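Local atomic coordinates of GCN5-related N-acetyltransferase (Streptococcus suis, PDB entry 3G3S), a protein that probably transfers an acetyl group from acetyl-CoA to an acceptor amine, as a member of the GCN5-related N-acetyltransferase (GNAT) family. Residues A101-T106 with G236-K241; Q50-F55 with E69-I74; Q170-A175 with D190-Y195. All blocks are in the same frame, centred on the assembly; numbering follows the deposited sequence.

Interaction 1. Residues A101-T106 with G236-K241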
ATOM      1  N   ALA A 101     -22.707   0.094  -8.880  1.00 20.88           N
ATOM      2  CA  ALA A 101     -21.465  -0.534  -8.566  1.00 19.47           C
ATOM      3  C   ALA A 101     -21.462  -1.885  -9.282  1.00 19.85           C
ATOM      4  O   ALA A 101     -22.507  -2.480  -9.466  1.00 22.96           O
ATOM      5  CB  ALA A 101     -21.369  -0.752  -7.091  1.00 19.70           C
ATOM      6  N   THR A 102     -20.286  -2.353  -9.622  1.00 22.56           N
ATOM      7  CA  THR A 102     -20.139  -3.676 -10.239  1.00 24.13           C
ATOM      8  C   THR A 102     -19.280  -4.536  -9.312  1.00 26.06           C
ATOM      9  O   THR A 102     -18.546  -4.030  -8.464  1.00 26.42           O
ATOM     10  CB  THR A 102     -19.536  -3.584 -11.669  1.00 22.84           C
ATOM     11  OG1 THR A 102     -18.158  -3.182 -11.614  1.00 22.67           O
ATOM     12  CG2 THR A 102     -20.353  -2.604 -12.554  1.00 27.57           C
ATOM     13  N   LYS A 103     -19.406  -5.855  -9.468  1.00 27.36           N
ATOM     14  CA  LYS A 103     -18.658  -6.805  -8.677  1.00 26.16           C
ATOM     15  C   LYS A 103     -17.207  -6.676  -9.073  1.00 25.70           C
ATOM     16  O   LYS A 103     -16.907  -6.426 -10.241  1.00 27.07           O
ATOM     17  CB  LYS A 103     -19.179  -8.226  -8.918  1.00 26.94           C
ATOM     18  CG  LYS A 103     -20.600  -8.412  -8.435  1.00 33.32           C
ATOM     19  CD  LYS A 103     -21.038  -9.878  -8.428  1.00 38.38           C
ATOM     20  CE  LYS A 103     -22.481  -9.995  -7.937  1.00 46.79           C
ATOM     21  NZ  LYS A 103     -22.989 -11.396  -7.931  1.00 55.10           N
ATOM     22  N   LYS A 104     -16.310  -6.832  -8.103  1.00 26.97           N
ATOM     23  CA  LYS A 104     -14.874  -6.736  -8.338  1.00 26.48           C
ATOM     24  C   LYS A 104     -14.180  -8.060  -8.640  1.00 26.78           C
ATOM     25  O   LYS A 104     -12.955  -8.092  -8.693  1.00 30.23           O
ATOM     26  CB  LYS A 104     -14.195  -6.067  -7.145  1.00 25.53           C
ATOM     27  CG  LYS A 104     -14.792  -4.686  -6.801  1.00 23.61           C
ATOM     28  CD  LYS A 104     -14.783  -3.774  -8.005  1.00 22.08           C
ATOM     29  CE  LYS A 104     -15.574  -2.477  -7.806  1.00 21.38           C
ATOM     30  NZ  LYS A 104     -15.737  -1.801  -9.154  1.00 16.80           N
ATOM     31  N   ASP A 105     -14.944  -9.124  -8.852  1.00 31.20           N
ATOM     32  CA  ASP A 105     -14.390 -10.473  -9.159  1.00 32.27           C
ATOM     33  C   ASP A 105     -14.634 -10.902 -10.610  1.00 33.21           C
ATOM     34  O   ASP A 105     -14.801 -12.097 -10.918  1.00 34.07           O
ATOM     35  CB  ASP A 105     -15.011 -11.515  -8.214  1.00 31.95           C
ATOM     36  CG  ASP A 105     -16.516 -11.606  -8.352  1.00 36.10           C
ATOM     37  OD1 ASP A 105     -17.097 -10.881  -9.186  1.00 43.03           O
ATOM     38  OD2 ASP A 105     -17.127 -12.403  -7.608  1.00 54.32           O
ATOM     39  N   THR A 106     -14.615  -9.928 -11.496  1.00 31.75           N
ATOM     40  CA  THR A 106     -14.936 -10.110 -12.895  1.00 31.31           C
ATOM     41  C   THR A 106     -14.130 -11.167 -13.625  1.00 33.46           C
ATOM     42  O   THR A 106     -12.916 -11.198 -13.537  1.00 31.28           O
ATOM     43  CB  THR A 106     -14.684  -8.796 -13.630  1.00 30.33           C
ATOM     44  OG1 THR A 106     -15.142  -7.722 -12.808  1.00 28.65           O
ATOM     45  CG2 THR A 106     -15.400  -8.777 -14.937  1.00 22.27           C
ATOM     46  N   GLY A 236     -18.319  -7.562 -19.664  1.00 28.39           N
ATOM     47  CA  GLY A 236     -18.142  -8.682 -18.733  1.00 28.81           C
ATOM     48  C   GLY A 236     -18.412  -8.396 -17.284  1.00 28.45           C
ATOM     49  O   GLY A 236     -18.409  -9.314 -16.483  1.00 28.59           O
ATOM     50  N   TYR A 237     -18.621  -7.130 -16.926  1.00 27.85           N
ATOM     51  CA  TYR A 237     -18.887  -6.795 -15.535  1.00 27.27           C
ATOM     52  C   TYR A 237     -20.294  -7.237 -15.144  1.00 27.42           C
ATOM     53  O   TYR A 237     -21.178  -7.390 -15.996  1.00 31.07           O
ATOM     54  CB  TYR A 237     -18.695  -5.284 -15.296  1.00 24.53           C
ATOM     55  CG  TYR A 237     -17.303  -4.784 -15.575  1.00 24.97           C
ATOM     56  CD1 TYR A 237     -16.338  -4.812 -14.588  1.00 18.97           C
ATOM     57  CD2 TYR A 237     -16.956  -4.248 -16.805  1.00 20.43           C
ATOM     58  CE1 TYR A 237     -15.063  -4.388 -14.830  1.00 13.19           C
ATOM     59  CE2 TYR A 237     -15.688  -3.769 -17.041  1.00 24.24           C
ATOM     60  CZ  TYR A 237     -14.739  -3.815 -16.038  1.00 12.38           C
ATOM     61  OH  TYR A 237     -13.442  -3.399 -16.263  1.00 18.39           O
ATOM     62  N   GLU A 238     -20.503  -7.473 -13.858  0.60 28.52           N
ATOM     63  CA  GLU A 238     -21.816  -7.810 -13.347  0.60 28.48           C
ATOM     64  C   GLU A 238     -22.168  -6.820 -12.269  0.60 28.18           C
ATOM     65  O   GLU A 238     -21.316  -6.414 -11.471  0.60 30.77           O
ATOM     66  CB  GLU A 238     -21.856  -9.214 -12.772  0.60 28.12           C
ATOM     67  CG  GLU A 238     -21.751 -10.277 -13.848  0.60 33.77           C
ATOM     68  CD  GLU A 238     -21.799 -11.681 -13.300  0.60 37.45           C
ATOM     69  OE1 GLU A 238     -22.154 -11.847 -12.113  0.60 36.26           O
ATOM     70  OE2 GLU A 238     -21.481 -12.619 -14.074  0.60 47.24           O
ATOM     71  N   LEU A 239     -23.435  -6.445 -12.254  1.00 27.71           N
ATOM     72  CA  LEU A 239     -23.962  -5.500 -11.290  1.00 28.08           C
ATOM     73  C   LEU A 239     -23.802  -6.023  -9.869  1.00 31.17           C
ATOM     74  O   LEU A 239     -24.024  -7.218  -9.613  1.00 32.01           O
ATOM     75  CB  LEU A 239     -25.448  -5.270 -11.554  1.00 25.20           C
ATOM     76  CG  LEU A 239     -26.228  -4.433 -10.536  1.00 28.32           C
ATOM     77  CD1 LEU A 239     -25.835  -2.949 -10.567  1.00 24.90           C
ATOM     78  CD2 LEU A 239     -27.733  -4.586 -10.792  1.00 27.90           C
ATOM     79  N   ASP A 240     -23.375  -5.136  -8.969  1.00 30.23           N
ATOM     80  CA  ASP A 240     -23.309  -5.412  -7.546  1.00 29.57           C
ATOM     81  C   ASP A 240     -24.616  -4.835  -7.011  1.00 31.64           C
ATOM     82  O   ASP A 240     -25.545  -5.568  -6.679  1.00 32.13           O
ATOM     83  CB  ASP A 240     -22.070  -4.755  -6.916  1.00 29.37           C
ATOM     84  CG  ASP A 240     -22.019  -4.897  -5.381  1.00 31.14           C
ATOM     85  OD1 ASP A 240     -22.898  -5.571  -4.803  1.00 28.45           O
ATOM     86  OD2 ASP A 240     -21.071  -4.352  -4.755  1.00 31.08           O
ATOM     87  N   LYS A 241     -24.726  -3.517  -6.983  1.00 30.25           N
ATOM     88  CA  LYS A 241     -25.945  -2.883  -6.522  1.00 30.04           C
ATOM     89  C   LYS A 241     -25.982  -1.438  -6.981  1.00 28.91           C
ATOM     90  O   LYS A 241     -24.939  -0.816  -7.248  1.00 24.88           O
ATOM     91  CB  LYS A 241     -26.078  -2.906  -4.979  1.00 32.03           C
ATOM     92  CG  LYS A 241     -24.945  -2.204  -4.230  1.00 36.80           C
ATOM     93  CD  LYS A 241     -25.188  -2.054  -2.721  1.00 48.67           C
ATOM     94  CE  LYS A 241     -26.125  -0.861  -2.401  1.00 61.81           C
ATOM     95  NZ  LYS A 241     -26.213  -0.484  -0.939  1.00 69.76           N
TER
HETATM   96  O   HOH W   1     -18.804  -3.856  -5.749  1.00 21.84           O
HETATM   97  O   HOH W   2     -17.904  -7.589 -12.252  1.00 21.37           O

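Interaction 2. Residues Q50-F55 with E69-I74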
ATOM      1  N   GLN A  50     -10.019  18.211 -11.182  1.00 36.89           N
ATOM      2  CA  GLN A  50     -10.983  18.963 -11.986  1.00 40.63           C
ATOM      3  C   GLN A  50     -12.397  18.491 -11.675  1.00 38.53           C
ATOM      4  O   GLN A  50     -13.302  19.305 -11.503  1.00 39.58           O
ATOM      5  CB  GLN A  50     -10.683  18.771 -13.455  1.00 42.89           C
ATOM      6  CG  GLN A  50      -9.289  19.261 -13.856  1.00 51.60           C
ATOM      7  CD  GLN A  50      -9.008  19.069 -15.328  1.00 53.82           C
ATOM      8  OE1 GLN A  50      -9.331  18.033 -15.901  1.00 61.77           O
ATOM      9  NE2 GLN A  50      -8.395  20.069 -15.947  1.00 54.94           N
ATOM     10  N   SER A  51     -12.589  17.177 -11.650  1.00 32.48           N
ATOM     11  CA  SER A  51     -13.835  16.604 -11.162  1.00 30.23           C
ATOM     12  C   SER A  51     -13.439  15.820  -9.895  1.00 27.40           C
ATOM     13  O   SER A  51     -12.264  15.492  -9.713  1.00 28.00           O
ATOM     14  CB  SER A  51     -14.499  15.707 -12.193  1.00 30.08           C
ATOM     15  OG  SER A  51     -13.824  14.497 -12.249  1.00 34.99           O
ATOM     16  N   PHE A  52     -14.401  15.548  -9.019  1.00 22.97           N
ATOM     17  CA  PHE A  52     -14.138  14.929  -7.738  1.00 20.53           C
ATOM     18  C   PHE A  52     -15.163  13.927  -7.301  1.00 17.59           C
ATOM     19  O   PHE A  52     -16.326  13.946  -7.741  1.00 21.28           O
ATOM     20  CB  PHE A  52     -14.195  16.003  -6.624  1.00 20.39           C
ATOM     21  CG  PHE A  52     -13.138  17.060  -6.714  1.00 25.68           C
ATOM     22  CD1 PHE A  52     -13.273  18.133  -7.596  1.00 31.58           C
ATOM     23  CD2 PHE A  52     -12.028  17.016  -5.885  1.00 28.40           C
ATOM     24  CE1 PHE A  52     -12.286  19.114  -7.668  1.00 31.59           C
ATOM     25  CE2 PHE A  52     -11.052  17.986  -5.966  1.00 31.24           C
ATOM     26  CZ  PHE A  52     -11.185  19.034  -6.842  1.00 27.75           C
ATOM     27  N   PHE A  53     -14.719  13.075  -6.389  1.00 20.28           N
ATOM     28  CA  PHE A  53     -15.558  12.210  -5.600  1.00 19.14           C
ATOM     29  C   PHE A  53     -15.295  12.520  -4.150  1.00 17.97           C
ATOM     30  O   PHE A  53     -14.149  12.723  -3.738  1.00 21.23           O
ATOM     31  CB  PHE A  53     -15.249  10.740  -5.822  1.00 21.24           C
ATOM     32  CG  PHE A  53     -15.915  10.196  -7.037  1.00 19.71           C
ATOM     33  CD1 PHE A  53     -15.365  10.402  -8.296  1.00 26.86           C
ATOM     34  CD2 PHE A  53     -17.106   9.499  -6.929  1.00 25.98           C
ATOM     35  CE1 PHE A  53     -16.001   9.909  -9.425  1.00 19.73           C
ATOM     36  CE2 PHE A  53     -17.751   8.994  -8.082  1.00 24.55           C
ATOM     37  CZ  PHE A  53     -17.204   9.199  -9.302  1.00 16.16           C
ATOM     38  N   GLY A  54     -16.361  12.436  -3.377  1.00 19.79           N
ATOM     39  CA  GLY A  54     -16.331  12.606  -1.933  1.00 23.24           C
ATOM     40  C   GLY A  54     -17.074  11.416  -1.353  1.00 18.99           C
ATOM     41  O   GLY A  54     -18.292  11.347  -1.461  1.00 19.44           O
ATOM     42  N   PHE A  55     -16.346  10.439  -0.828  1.00 19.66           N
ATOM     43  CA  PHE A  55     -16.969   9.288  -0.177  1.00 20.96           C
ATOM     44  C   PHE A  55     -17.040   9.559   1.290  1.00 18.91           C
ATOM     45  O   PHE A  55     -16.012   9.738   1.941  1.00 22.29           O
ATOM     46  CB  PHE A  55     -16.186   8.019  -0.415  1.00 19.97           C
ATOM     47  CG  PHE A  55     -16.221   7.551  -1.841  1.00 17.37           C
ATOM     48  CD1 PHE A  55     -15.284   8.005  -2.756  1.00 20.12           C
ATOM     49  CD2 PHE A  55     -17.207   6.676  -2.258  1.00 24.66           C
ATOM     50  CE1 PHE A  55     -15.307   7.546  -4.064  1.00 22.82           C
ATOM     51  CE2 PHE A  55     -17.249   6.213  -3.587  1.00 22.84           C
ATOM     52  CZ  PHE A  55     -16.311   6.649  -4.475  1.00 19.83           C
ATOM     53  N   GLU A  69     -17.995  21.490  -0.721  1.00 26.33           N
ATOM     54  CA  GLU A  69     -18.729  22.576  -1.373  1.00 27.52           C
ATOM     55  C   GLU A  69     -17.872  23.318  -2.365  1.00 28.80           C
ATOM     56  O   GLU A  69     -16.676  23.454  -2.166  1.00 31.28           O
ATOM     57  CB  GLU A  69     -19.255  23.559  -0.337  1.00 24.17           C
ATOM     58  CG  GLU A  69     -20.346  22.998   0.506  1.00 22.75           C
ATOM     59  CD  GLU A  69     -20.764  23.945   1.618  1.00 27.16           C
ATOM     60  OE1 GLU A  69     -20.315  25.087   1.587  1.00 28.09           O
ATOM     61  OE2 GLU A  69     -21.513  23.537   2.527  1.00 33.62           O
ATOM     62  N   GLY A  70     -18.498  23.794  -3.437  1.00 31.55           N
ATOM     63  CA  GLY A  70     -17.797  24.542  -4.459  1.00 34.13           C
ATOM     64  C   GLY A  70     -16.876  23.729  -5.357  1.00 36.34           C
ATOM     65  O   GLY A  70     -15.961  24.291  -5.981  1.00 40.03           O
ATOM     66  N   LYS A  71     -17.107  22.419  -5.418  1.00 34.37           N
ATOM     67  CA  LYS A  71     -16.325  21.532  -6.272  1.00 30.78           C
ATOM     68  C   LYS A  71     -17.225  20.782  -7.231  1.00 29.80           C
ATOM     69  O   LYS A  71     -18.381  20.506  -6.932  1.00 28.27           O
ATOM     70  CB  LYS A  71     -15.551  20.524  -5.430  1.00 29.41           C
ATOM     71  CG  LYS A  71     -14.511  21.128  -4.545  1.00 29.81           C
ATOM     72  CD  LYS A  71     -13.834  20.039  -3.740  1.00 28.08           C
ATOM     73  CE  LYS A  71     -12.650  20.553  -3.016  1.00 31.61           C
ATOM     74  NZ  LYS A  71     -13.006  21.623  -2.036  1.00 35.01           N
ATOM     75  N   ASN A  72     -16.677  20.445  -8.397  1.00 30.17           N
ATOM     76  CA  ASN A  72     -17.382  19.635  -9.368  1.00 29.53           C
ATOM     77  C   ASN A  72     -17.306  18.199  -8.834  1.00 28.39           C
ATOM     78  O   ASN A  72     -16.466  17.412  -9.273  1.00 27.55           O
ATOM     79  CB  ASN A  72     -16.694  19.777 -10.715  1.00 30.64           C
ATOM     80  CG  ASN A  72     -17.342  18.947 -11.787  1.00 37.94           C
ATOM     81  OD1 ASN A  72     -18.532  18.605 -11.691  1.00 42.80           O
ATOM     82  ND2 ASN A  72     -16.558  18.600 -12.833  1.00 46.29           N
ATOM     83  N   ILE A  73     -18.202  17.867  -7.908  1.00 25.79           N
ATOM     84  CA  ILE A  73     -18.086  16.637  -7.089  1.00 25.36           C
ATOM     85  C   ILE A  73     -19.281  15.730  -7.045  1.00 26.45           C
ATOM     86  O   ILE A  73     -20.426  16.202  -7.099  1.00 28.02           O
ATOM     87  CB  ILE A  73     -17.751  17.057  -5.594  1.00 24.02           C
ATOM     88  CG1 ILE A  73     -17.327  15.871  -4.747  1.00 24.74           C
ATOM     89  CG2 ILE A  73     -18.932  17.747  -4.948  1.00 22.82           C
ATOM     90  CD1 ILE A  73     -16.477  16.222  -3.564  1.00 17.04           C
ATOM     91  N   ILE A  74     -19.012  14.412  -7.024  1.00 25.26           N
ATOM     92  CA  ILE A  74     -20.042  13.405  -6.759  1.00 22.88           C
ATOM     93  C   ILE A  74     -19.872  12.999  -5.273  1.00 22.29           C
ATOM     94  O   ILE A  74     -18.793  12.518  -4.874  1.00 19.66           O
ATOM     95  CB  ILE A  74     -19.991  12.147  -7.717  1.00 21.36           C
ATOM     96  CG1 ILE A  74     -20.157  12.583  -9.198  1.00 18.17           C
ATOM     97  CG2 ILE A  74     -21.057  11.097  -7.294  1.00 19.82           C
ATOM     98  CD1 ILE A  74     -19.962  11.417 -10.240  1.00 28.01           C
TER
HETATM   99  O   HOH W   3     -14.192  21.662  -9.258  1.00 40.91           O

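Interaction 3. Residues Q170-A175 with D190-Y195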
ATOM      1  N   GLN A 170      -8.602  13.958 -34.804  1.00 25.77           N
ATOM      2  CA  GLN A 170      -9.108  14.446 -33.530  1.00 24.03           C
ATOM      3  C   GLN A 170      -9.421  13.274 -32.614  1.00 24.31           C
ATOM      4  O   GLN A 170      -9.764  12.173 -33.079  1.00 25.43           O
ATOM      5  CB  GLN A 170     -10.391  15.259 -33.743  1.00 23.72           C
ATOM      6  CG  GLN A 170     -10.250  16.394 -34.718  1.00 29.14           C
ATOM      7  CD  GLN A 170     -11.571  17.144 -35.000  1.00 44.28           C
ATOM      8  OE1 GLN A 170     -12.420  17.315 -34.113  1.00 41.16           O
ATOM      9  NE2 GLN A 170     -11.732  17.601 -36.244  1.00 34.51           N
ATOM     10  N   VAL A 171      -9.217  13.480 -31.321  1.00 23.30           N
ATOM     11  CA  VAL A 171      -9.581  12.524 -30.316  1.00 23.95           C
ATOM     12  C   VAL A 171     -11.086  12.618 -30.228  1.00 24.25           C
ATOM     13  O   VAL A 171     -11.629  13.702 -29.990  1.00 25.98           O
ATOM     14  CB  VAL A 171      -8.944  12.836 -28.949  1.00 21.49           C
ATOM     15  CG1 VAL A 171      -9.561  11.957 -27.852  1.00 18.53           C
ATOM     16  CG2 VAL A 171      -7.428  12.657 -29.045  1.00 23.63           C
ATOM     17  N   VAL A 172     -11.753  11.487 -30.456  1.00 26.42           N
ATOM     18  CA  VAL A 172     -13.218  11.424 -30.412  1.00 25.27           C
ATOM     19  C   VAL A 172     -13.779  10.481 -29.340  1.00 25.07           C
ATOM     20  O   VAL A 172     -14.979  10.497 -29.095  1.00 24.57           O
ATOM     21  CB  VAL A 172     -13.780  11.072 -31.806  1.00 28.68           C
ATOM     22  CG1 VAL A 172     -13.340  12.126 -32.825  1.00 22.99           C
ATOM     23  CG2 VAL A 172     -13.350   9.681 -32.239  1.00 22.78           C
ATOM     24  N   SER A 173     -12.936   9.647 -28.727  1.00 25.48           N
ATOM     25  CA  SER A 173     -13.381   8.754 -27.672  1.00 24.38           C
ATOM     26  C   SER A 173     -12.151   8.272 -26.921  1.00 24.17           C
ATOM     27  O   SER A 173     -11.017   8.356 -27.438  1.00 21.39           O
ATOM     28  CB  SER A 173     -14.183   7.557 -28.241  1.00 27.01           C
ATOM     29  OG  SER A 173     -14.733   6.815 -27.159  1.00 27.90           O
ATOM     30  N   GLY A 174     -12.363   7.787 -25.697  1.00 23.48           N
ATOM     31  CA  GLY A 174     -11.264   7.315 -24.879  1.00 22.58           C
ATOM     32  C   GLY A 174     -11.726   6.576 -23.643  1.00 22.97           C
ATOM     33  O   GLY A 174     -12.873   6.764 -23.143  1.00 23.98           O
ATOM     34  N   ALA A 175     -10.852   5.677 -23.192  1.00 22.46           N
ATOM     35  CA  ALA A 175     -11.064   4.885 -21.982  1.00 23.50           C
ATOM     36  C   ALA A 175      -9.771   4.998 -21.224  1.00 24.23           C
ATOM     37  O   ALA A 175      -8.714   4.654 -21.751  1.00 22.91           O
ATOM     38  CB  ALA A 175     -11.364   3.447 -22.296  1.00 25.77           C
ATOM     39  N   ASP A 190     -15.268   8.026 -22.135  1.00 28.20           N
ATOM     40  CA  ASP A 190     -15.933   9.205 -22.686  1.00 29.78           C
ATOM     41  C   ASP A 190     -15.923   9.178 -24.223  1.00 30.39           C
ATOM     42  O   ASP A 190     -14.934   8.735 -24.824  1.00 28.48           O
ATOM     43  CB  ASP A 190     -15.193  10.453 -22.237  1.00 31.19           C
ATOM     44  CG  ASP A 190     -15.356  10.758 -20.746  1.00 40.21           C
ATOM     45  OD1 ASP A 190     -16.499  11.036 -20.337  1.00 50.65           O
ATOM     46  OD2 ASP A 190     -14.336  10.804 -20.007  1.00 34.50           O
ATOM     47  N   THR A 191     -17.009   9.643 -24.847  1.00 26.45           N
ATOM     48  CA  THR A 191     -17.087   9.780 -26.283  1.00 27.64           C
ATOM     49  C   THR A 191     -17.615  11.153 -26.635  1.00 29.39           C
ATOM     50  O   THR A 191     -18.563  11.627 -26.025  1.00 27.75           O
ATOM     51  CB  THR A 191     -17.976   8.722 -26.876  1.00 30.42           C
ATOM     52  OG1 THR A 191     -17.432   7.447 -26.522  1.00 29.90           O
ATOM     53  CG2 THR A 191     -18.059   8.850 -28.412  1.00 26.61           C
ATOM     54  N   ARG A 192     -17.021  11.790 -27.640  1.00 28.28           N
ATOM     55  CA  ARG A 192     -17.444  13.120 -28.012  1.00 28.57           C
ATOM     56  C   ARG A 192     -18.885  13.034 -28.562  1.00 29.33           C
ATOM     57  O   ARG A 192     -19.236  12.082 -29.249  1.00 29.08           O
ATOM     58  CB  ARG A 192     -16.434  13.732 -28.972  1.00 25.98           C
ATOM     59  CG  ARG A 192     -16.479  15.215 -28.925  1.00 24.27           C
ATOM     60  CD  ARG A 192     -15.428  15.809 -29.790  1.00 28.92           C
ATOM     61  NE  ARG A 192     -15.665  15.616 -31.216  1.00 29.93           N
ATOM     62  CZ  ARG A 192     -14.798  15.978 -32.158  1.00 31.99           C
ATOM     63  NH1 ARG A 192     -13.628  16.460 -31.811  1.00 31.55           N
ATOM     64  NH2 ARG A 192     -15.080  15.793 -33.444  1.00 35.69           N
ATOM     65  N   GLU A 193     -19.723  14.004 -28.219  1.00 31.49           N
ATOM     66  CA  GLU A 193     -21.177  13.954 -28.547  1.00 32.77           C
ATOM     67  C   GLU A 193     -21.484  13.568 -29.982  1.00 35.02           C
ATOM     68  O   GLU A 193     -22.318  12.689 -30.248  1.00 34.18           O
ATOM     69  CB  GLU A 193     -21.838  15.300 -28.222  1.00 34.99           C
ATOM     70  N   ASP A 194     -20.757  14.191 -30.906  1.00 34.61           N
ATOM     71  CA  ASP A 194     -20.953  13.948 -32.332  1.00 33.67           C
ATOM     72  C   ASP A 194     -20.519  12.567 -32.807  1.00 33.32           C
ATOM     73  O   ASP A 194     -20.835  12.200 -33.926  1.00 36.84           O
ATOM     74  CB  ASP A 194     -20.284  15.054 -33.182  1.00 33.67           C
ATOM     75  CG  ASP A 194     -18.804  15.210 -32.920  1.00 37.71           C
ATOM     76  OD1 ASP A 194     -18.331  14.970 -31.778  1.00 36.00           O
ATOM     77  OD2 ASP A 194     -18.111  15.618 -33.871  1.00 37.09           O
ATOM     78  N   TYR A 195     -19.813  11.808 -31.972  1.00 31.87           N
ATOM     79  CA  TYR A 195     -19.395  10.457 -32.314  1.00 33.79           C
ATOM     80  C   TYR A 195     -20.052   9.367 -31.468  1.00 34.94           C
ATOM     81  O   TYR A 195     -19.669   8.200 -31.561  1.00 33.03           O
ATOM     82  CB  TYR A 195     -17.889  10.371 -32.197  1.00 34.41           C
ATOM     83  CG  TYR A 195     -17.201  10.917 -33.407  1.00 35.88           C
ATOM     84  CD1 TYR A 195     -16.956  12.280 -33.533  1.00 37.95           C
ATOM     85  CD2 TYR A 195     -16.817  10.069 -34.442  1.00 34.95           C
ATOM     86  CE1 TYR A 195     -16.330  12.787 -34.647  1.00 36.17           C
ATOM     87  CE2 TYR A 195     -16.184  10.564 -35.560  1.00 43.37           C
ATOM     88  CZ  TYR A 195     -15.943  11.935 -35.665  1.00 41.75           C
ATOM     89  OH  TYR A 195     -15.284  12.464 -36.766  1.00 40.13           O
TER
HETATM   90  O   HOH W   4     -11.953  16.199 -29.166  1.00 30.69           O

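Interaction 1. Residues A101-T106 with G236-K241
Ala101 of strand 94-102 meets both Asp240 and Lys241 of strand 239-248, a classic beta bulge in an antiparallel pairing where Thr102 and Leu239 bring their CA atoms to 4.4 Å. Ala101 O accepts a firm bond from Asp240 N (2.8 Å) and only a weak one from Lys241 N, while Ala101 N donates to Lys241 O at 2.9 Å. Two residues further on, Lys103 N donates to Glu238 O (2.8 Å). The extended aliphatic chain of Lys103 brings its CE to 3.6 Å from Leu239 O. Thr106 touches the other segment with both branches: CG2 reaches Gly236 O, and OG1 meets the Tyr237 ring obliquely at CD1 (3.6 Å). Thr102 OG1 also approaches CD1 but is bonded to Trp221 O, as Thr106 OG1 is to Tyr218 OH and Tyr237 OH to Pro219 O, tying the contact to strand 218-223. Where the strands part, one water joins Lys103 O, Thr106 OG1 and Glu238 N; another links Thr102 O to Asp240 OD2. Lys103 NZ stays 4.3 Å from Glu238 OE1, too far for a salt bridge, so the junction rests on backbone bonds and water, with charge probably adding little.

Interaction 2. Residues Q50-F55 with E69-I74
Phe52 and Phe53 pair in parallel with Ile73 and Ile74, and three backbone bonds alternate between the two segments: Phe52 N to Asn72 O, Ile74 N to Phe52 O and Gly54 N to Ile74 O. The first is the most bent, with an N-H...O angle of 136°, and it lies where Asn72, centre of an inverse gamma turn, leads into strand 73-77. Side chains divide between the two faces of the sheet. On one, Phe52 CB packs against Ile73 CG1 at 3.7 Å, and CD1 of the same isoleucine reaches past it to Gly54 N. The Phe52 ring is covered on one face by Lys71, whose CD sits over the ring centre, 4.0 Å from the centroid. Beyond CD the lysine bends at chi4 (61°), which places NZ; that ammonium bonds to Ile67 O at the end of helix 62-68 and is at most weakly attracted to the ring. Asn72 O lies at the ring's edge, in its plane. On the other face, Phe53 and Ile74 run side by side in the same direction, with Ile74 CB over the ring and CD1 against Phe53 CZ (3.7 Å). Tyr178 meets the Phe53 ring at about a right angle and bonds to Ser51 OG. Before the paired residues, a water accepts from Asn72 N (2.9 Å) and gives Gln50 O a weak bond. Parallel neighbours joined through helix 62-68 make this a beta-alpha-beta unit, with the contact at the leading ends of its two strands.

Interaction 3. Residues Q170-A175 with D190-Y195
Val172 and Ser173 pack closely against Thr191, Arg192 and Tyr195, whereas Gln170 meets Arg192 at the exposed margin. In the tight part the backbones are antiparallel. Gly174 and Asp190 exchange two bonds of 2.9 Å, N to O in each direction, and Arg192 N gives a nearly straight bond to Val172 O (2.8 Å, 177° at the hydrogen). Between them Ser173 and Thr191 form a non-hydrogen-bonded backbone pair with side chains on the same face; their hydroxyls, Ser173 OG and Thr191 OG1, share a hydrogen bond of 2.8 Å. Leu200 and Ala201 of helix 200-214 cover this face, Leu200 against Ser173 and Ala201 against Thr191. Val172 CG1 touches two flat groups: it lies over one face of the Tyr195 ring, offset toward the rim and 3.6 Å from CE1, and over the centre of one guanidinium face of Arg192. The Tyr195 hydroxyl bonds to His167 ND1.

Toward solvent the chemistry becomes polar. Arg192 NH1 donates to Gln170 OE1 at 2.7 Å; the bond lies in the carbonyl plane and close to the guanidinium plane, although the two groups are turned 52° against each other. NH2 adds a weaker bond to the same oxygen. A side-on salt bridge to Asp194, using NE (2.8 Å to OD1) and NH2, fixes the guanidinium in rotation and probably offsets its charge. Water completes the margin, donating to Val171 O and accepting from Arg192 NH1. The valine and serine together face Ile165 of strand 162-167, a classic beta bulge. Strands 170-181 and 184-191 form a beta hairpin, and this contact closes its open end, opposite the turn, in the mixed sheet of a GNAT acetyltransferase.

All three interactions belong to one mixed sheet, with centres 23 to 25 Å apart and no direct touch. Interactions 1 and 2 lie on opposite sides of the chain's centre, yet strands 239-248 and 73-77 are neighbours, so the C-terminal strand connects their surroundings. Interaction 1 is a surface contact between segments distant in sequence, whereas interactions 2 and 3 are partly buried and join elements close along the chain: a beta-alpha-beta unit and a hairpin. Their chemistry differs accordingly. Aromatic and aliphatic packing dominates interaction 2, water and backbone bonds interaction 1, and interaction 3 combines a packed valine with a charged arginine network at its margin.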